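Local coordinates for oxidoreductase, NAD-binding/iron-sulfur cluster-binding protein (Nitratireductor pacificus pht-3B, PDB 6ZXU), which is a catabolic reductive dehalogenase that holds cobalamin and two [4Fe-4S] clusters, and probably removes halogen from organohalides by reduction, at residues G286-R294 with L505-R513. Sequence-based numbering, arbitrary orientation.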
loop_
_atom_site.group_PDB
_atom_site.type_symbol
_atom_site.label_atom_id
_atom_site.label_comp_id
_atom_site.label_asym_id
_atom_site.label_seq_id
_atom_site.Cartn_x
_atom_site.Cartn_y
_atom_site.Cartn_z
ATOM N N GLY A 286 -15.243 4.721 -5.929
ATOM C CA GLY A 286 -14.118 4.952 -5.060
ATOM C C GLY A 286 -14.396 6.101 -4.116
ATOM O O GLY A 286 -15.391 6.793 -4.224
ATOM N N ARG A 287 -13.464 6.345 -3.226
ATOM C CA ARG A 287 -13.600 7.386 -2.256
ATOM C C ARG A 287 -13.165 8.730 -2.770
ATOM O O ARG A 287 -13.715 9.758 -2.399
ATOM C CB ARG A 287 -12.854 7.014 -0.986
ATOM C CG ARG A 287 -13.159 7.957 0.121
ATOM C CD ARG A 287 -12.792 7.415 1.533
ATOM N NE ARG A 287 -11.344 7.240 1.630
ATOM C CZ ARG A 287 -10.434 8.246 1.653
ATOM N NH1 ARG A 287 -10.759 9.594 1.632
ATOM N NH2 ARG A 287 -9.157 7.881 1.716
ATOM N N TYR A 288 -12.222 8.737 -3.667
ATOM C CA TYR A 288 -11.729 10.021 -4.125
ATOM C C TYR A 288 -12.460 10.373 -5.427
ATOM O O TYR A 288 -12.738 9.487 -6.244
ATOM C CB TYR A 288 -10.227 9.972 -4.359
ATOM C CG TYR A 288 -9.399 9.831 -3.083
ATOM C CD1 TYR A 288 -9.065 10.916 -2.341
ATOM C CD2 TYR A 288 -8.983 8.562 -2.631
ATOM C CE1 TYR A 288 -8.337 10.774 -1.154
ATOM C CE2 TYR A 288 -8.268 8.413 -1.473
ATOM C CZ TYR A 288 -7.931 9.530 -0.743
ATOM O OH TYR A 288 -7.165 9.396 0.411
ATOM N N PRO A 289 -12.733 11.653 -5.645
ATOM C CA PRO A 289 -13.491 12.085 -6.804
ATOM C C PRO A 289 -12.739 12.136 -8.157
ATOM O O PRO A 289 -12.610 13.181 -8.795
ATOM C CB PRO A 289 -13.964 13.475 -6.376
ATOM C CG PRO A 289 -12.888 13.988 -5.517
ATOM C CD PRO A 289 -12.362 12.801 -4.792
ATOM N N MET A 290 -12.295 10.977 -8.592
ATOM C CA MET A 290 -11.591 10.843 -9.843
ATOM C C MET A 290 -12.447 11.220 -11.042
ATOM O O MET A 290 -11.931 11.535 -12.078
ATOM C CB MET A 290 -11.095 9.399 -10.009
ATOM C CG MET A 290 -9.870 9.021 -9.170
ATOM S SD MET A 290 -8.348 10.019 -9.491
ATOM C CE MET A 290 -7.812 9.407 -11.069
ATOM N N GLU A 291 -13.777 11.184 -10.905
ATOM C CA GLU A 291 -14.668 11.613 -11.990
ATOM C C GLU A 291 -14.589 13.080 -12.294
ATOM O O GLU A 291 -15.122 13.496 -13.270
ATOM C CB GLU A 291 -16.105 11.237 -11.660
ATOM C CG GLU A 291 -16.762 12.034 -10.548
ATOM C CD GLU A 291 -16.488 11.538 -9.139
ATOM O OE1 GLU A 291 -15.712 10.539 -8.923
ATOM O OE2 GLU A 291 -17.021 12.211 -8.228
ATOM N N THR A 292 -13.916 13.874 -11.466
ATOM C CA THR A 292 -13.758 15.309 -11.692
ATOM C C THR A 292 -12.479 15.670 -12.394
ATOM O O THR A 292 -12.244 16.845 -12.621
ATOM C CB THR A 292 -13.783 16.124 -10.354
ATOM O OG1 THR A 292 -12.624 15.848 -9.533
ATOM C CG2 THR A 292 -15.061 15.797 -9.570
ATOM N N ILE A 293 -11.607 14.683 -12.670
ATOM C CA ILE A 293 -10.345 14.970 -13.317
ATOM C C ILE A 293 -10.571 14.893 -14.829
ATOM O O ILE A 293 -11.239 13.960 -15.274
ATOM C CB ILE A 293 -9.273 13.960 -12.822
ATOM C CG1 ILE A 293 -9.137 14.018 -11.295
ATOM C CG2 ILE A 293 -7.915 14.162 -13.493
ATOM C CD1 ILE A 293 -8.608 15.322 -10.745
ATOM N N ARG A 294 -9.978 15.802 -15.590
ATOM C CA ARG A 294 -10.021 15.711 -17.030
ATOM C C ARG A 294 -9.414 14.422 -17.567
ATOM O O ARG A 294 -8.310 14.009 -17.191
ATOM C CB ARG A 294 -9.333 16.868 -17.733
ATOM C CG ARG A 294 -10.197 18.107 -17.629
ATOM C CD ARG A 294 -9.817 19.235 -18.556
ATOM N NE ARG A 294 -9.016 18.738 -19.675
ATOM C CZ ARG A 294 -7.826 19.240 -20.022
ATOM N NH1 ARG A 294 -7.163 18.718 -21.056
ATOM N NH2 ARG A 294 -7.292 20.273 -19.359
ATOM N N LEU A 505 4.649 7.349 -10.892
ATOM C CA LEU A 505 3.567 8.178 -11.379
ATOM C C LEU A 505 2.794 8.808 -10.223
ATOM O O LEU A 505 2.689 8.237 -9.143
ATOM C CB LEU A 505 2.574 7.392 -12.243
ATOM C CG LEU A 505 3.183 7.188 -13.683
ATOM C CD1 LEU A 505 4.070 5.959 -13.603
ATOM C CD2 LEU A 505 2.152 7.058 -14.699
ATOM N N LEU A 506 2.267 9.999 -10.449
ATOM C CA LEU A 506 1.701 10.804 -9.427
ATOM C C LEU A 506 0.182 10.972 -9.648
ATOM O O LEU A 506 -0.288 11.306 -10.711
ATOM C CB LEU A 506 2.435 12.151 -9.393
ATOM C CG LEU A 506 2.245 13.125 -8.242
ATOM C CD1 LEU A 506 3.444 13.972 -8.126
ATOM C CD2 LEU A 506 0.989 13.994 -8.373
ATOM N N ASN A 507 -0.575 10.712 -8.592
ATOM C CA ASN A 507 -2.032 10.745 -8.554
ATOM C C ASN A 507 -2.485 12.085 -7.976
ATOM O O ASN A 507 -1.849 12.629 -7.081
ATOM C CB ASN A 507 -2.551 9.573 -7.659
ATOM C CG ASN A 507 -4.019 9.597 -7.438
ATOM O OD1 ASN A 507 -4.537 10.246 -6.566
ATOM N ND2 ASN A 507 -4.740 8.884 -8.302
ATOM N N PRO A 508 -3.584 12.681 -8.494
ATOM C CA PRO A 508 -3.922 14.015 -8.034
ATOM C C PRO A 508 -4.445 14.092 -6.584
ATOM O O PRO A 508 -4.508 15.183 -6.006
ATOM C CB PRO A 508 -4.952 14.476 -9.057
ATOM C CG PRO A 508 -5.485 13.230 -9.638
ATOM C CD PRO A 508 -4.365 12.250 -9.646
ATOM N N PHE A 509 -4.776 12.979 -5.963
ATOM C CA PHE A 509 -5.325 13.005 -4.609
ATOM C C PHE A 509 -4.317 12.461 -3.585
ATOM O O PHE A 509 -4.315 12.969 -2.479
ATOM C CB PHE A 509 -6.637 12.214 -4.524
ATOM C CG PHE A 509 -7.712 12.784 -5.402
ATOM C CD1 PHE A 509 -8.355 13.929 -5.031
ATOM C CD2 PHE A 509 -7.977 12.264 -6.651
ATOM C CE1 PHE A 509 -9.296 14.510 -5.860
ATOM C CE2 PHE A 509 -8.958 12.795 -7.475
ATOM C CZ PHE A 509 -9.605 13.926 -7.116
ATOM N N ILE A 510 -3.558 11.411 -3.872
ATOM C CA ILE A 510 -2.586 10.828 -2.883
ATOM C C ILE A 510 -1.154 11.105 -3.328
ATOM O O ILE A 510 -0.223 10.593 -2.727
ATOM C CB ILE A 510 -2.837 9.354 -2.594
ATOM C CG1 ILE A 510 -2.566 8.472 -3.790
ATOM C CG2 ILE A 510 -4.238 9.141 -2.088
ATOM C CD1 ILE A 510 -2.505 7.015 -3.417
ATOM N N GLY A 511 -0.982 11.958 -4.370
ATOM C CA GLY A 511 0.340 12.287 -4.786
ATOM C C GLY A 511 1.113 11.088 -5.235
ATOM O O GLY A 511 0.577 10.173 -5.869
ATOM N N PRO A 512 2.406 11.045 -4.926
ATOM C CA PRO A 512 3.220 9.913 -5.345
ATOM C C PRO A 512 3.307 8.805 -4.252
ATOM O O PRO A 512 4.118 7.906 -4.372
ATOM C CB PRO A 512 4.604 10.518 -5.515
ATOM C CG PRO A 512 4.636 11.561 -4.473
ATOM C CD PRO A 512 3.211 12.109 -4.331
ATOM N N ARG A 513 2.345 8.813 -3.317
ATOM C CA ARG A 513 2.355 8.016 -2.097
ATOM C C ARG A 513 1.648 6.674 -2.277
ATOM O O ARG A 513 0.726 6.365 -1.606
ATOM C CB ARG A 513 1.709 8.847 -0.999
ATOM C CG ARG A 513 2.057 8.462 0.361
ATOM C CD ARG A 513 1.313 9.278 1.369
ATOM N NE ARG A 513 -0.104 9.258 1.123
ATOM C CZ ARG A 513 -0.868 10.278 0.868
ATOM N NH1 ARG A 513 -0.397 11.493 0.864
ATOM N NH2 ARG A 513 -2.165 10.102 0.696
#
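The phenyl ring of F509 lies beneath Y288 and P289, one of its faces covered by Y288 CB and by P289 CD, the latter 4.0 Å from the centroid of the F509 ring; both are CH-pi contacts. A flat aromatic suits this place because the rigid proline and the tyrosine methylene can lie on it together. The rings of Y288 and F509 are tilted by 29° and offset along their planes, with little overlap, and Y288 CD1 instead meets F509 CB at 3.5 Å. Farther along the tyrosine, I510 CG2 sits 3.9 Å from Y288 CZ.

M290 brings its sulfur to the rim of the same phenyl, SD lying in the ring plane 3.5 Å from F509 CE2, a Met-aromatic contact. Bends at chi2 (-60°) and chi3 (-73°) fold this flexible chain against the ring. Beyond it, I293 CD1 packs 3.9 Å from P508 CG, branched aliphatic against proline ring.

Each loop is braced internally. N507 OD1 accepts from F509 N (2.8 Å), closing an Asx turn, and from I510 N, extending it to an Asx motif that fixes the backbone carrying the phenyl. N507 ND2 hydrogen-bonds L495 O, outside both segments. In 286-294, P289 O accepts from both the hydroxyl and the backbone N of T292.

The contact docks the loop between helix 274-278 and strand 294-295 onto the turn linking strands 505-506 and 514-521, beside the cobalamin that L505 N hydrogen-bonds. No hydrogen bond crosses between the segments, so their mutual hold comes from apolar, CH-pi and sulfur-aromatic packing, while N507 OD1 and P289 O shape their own loops.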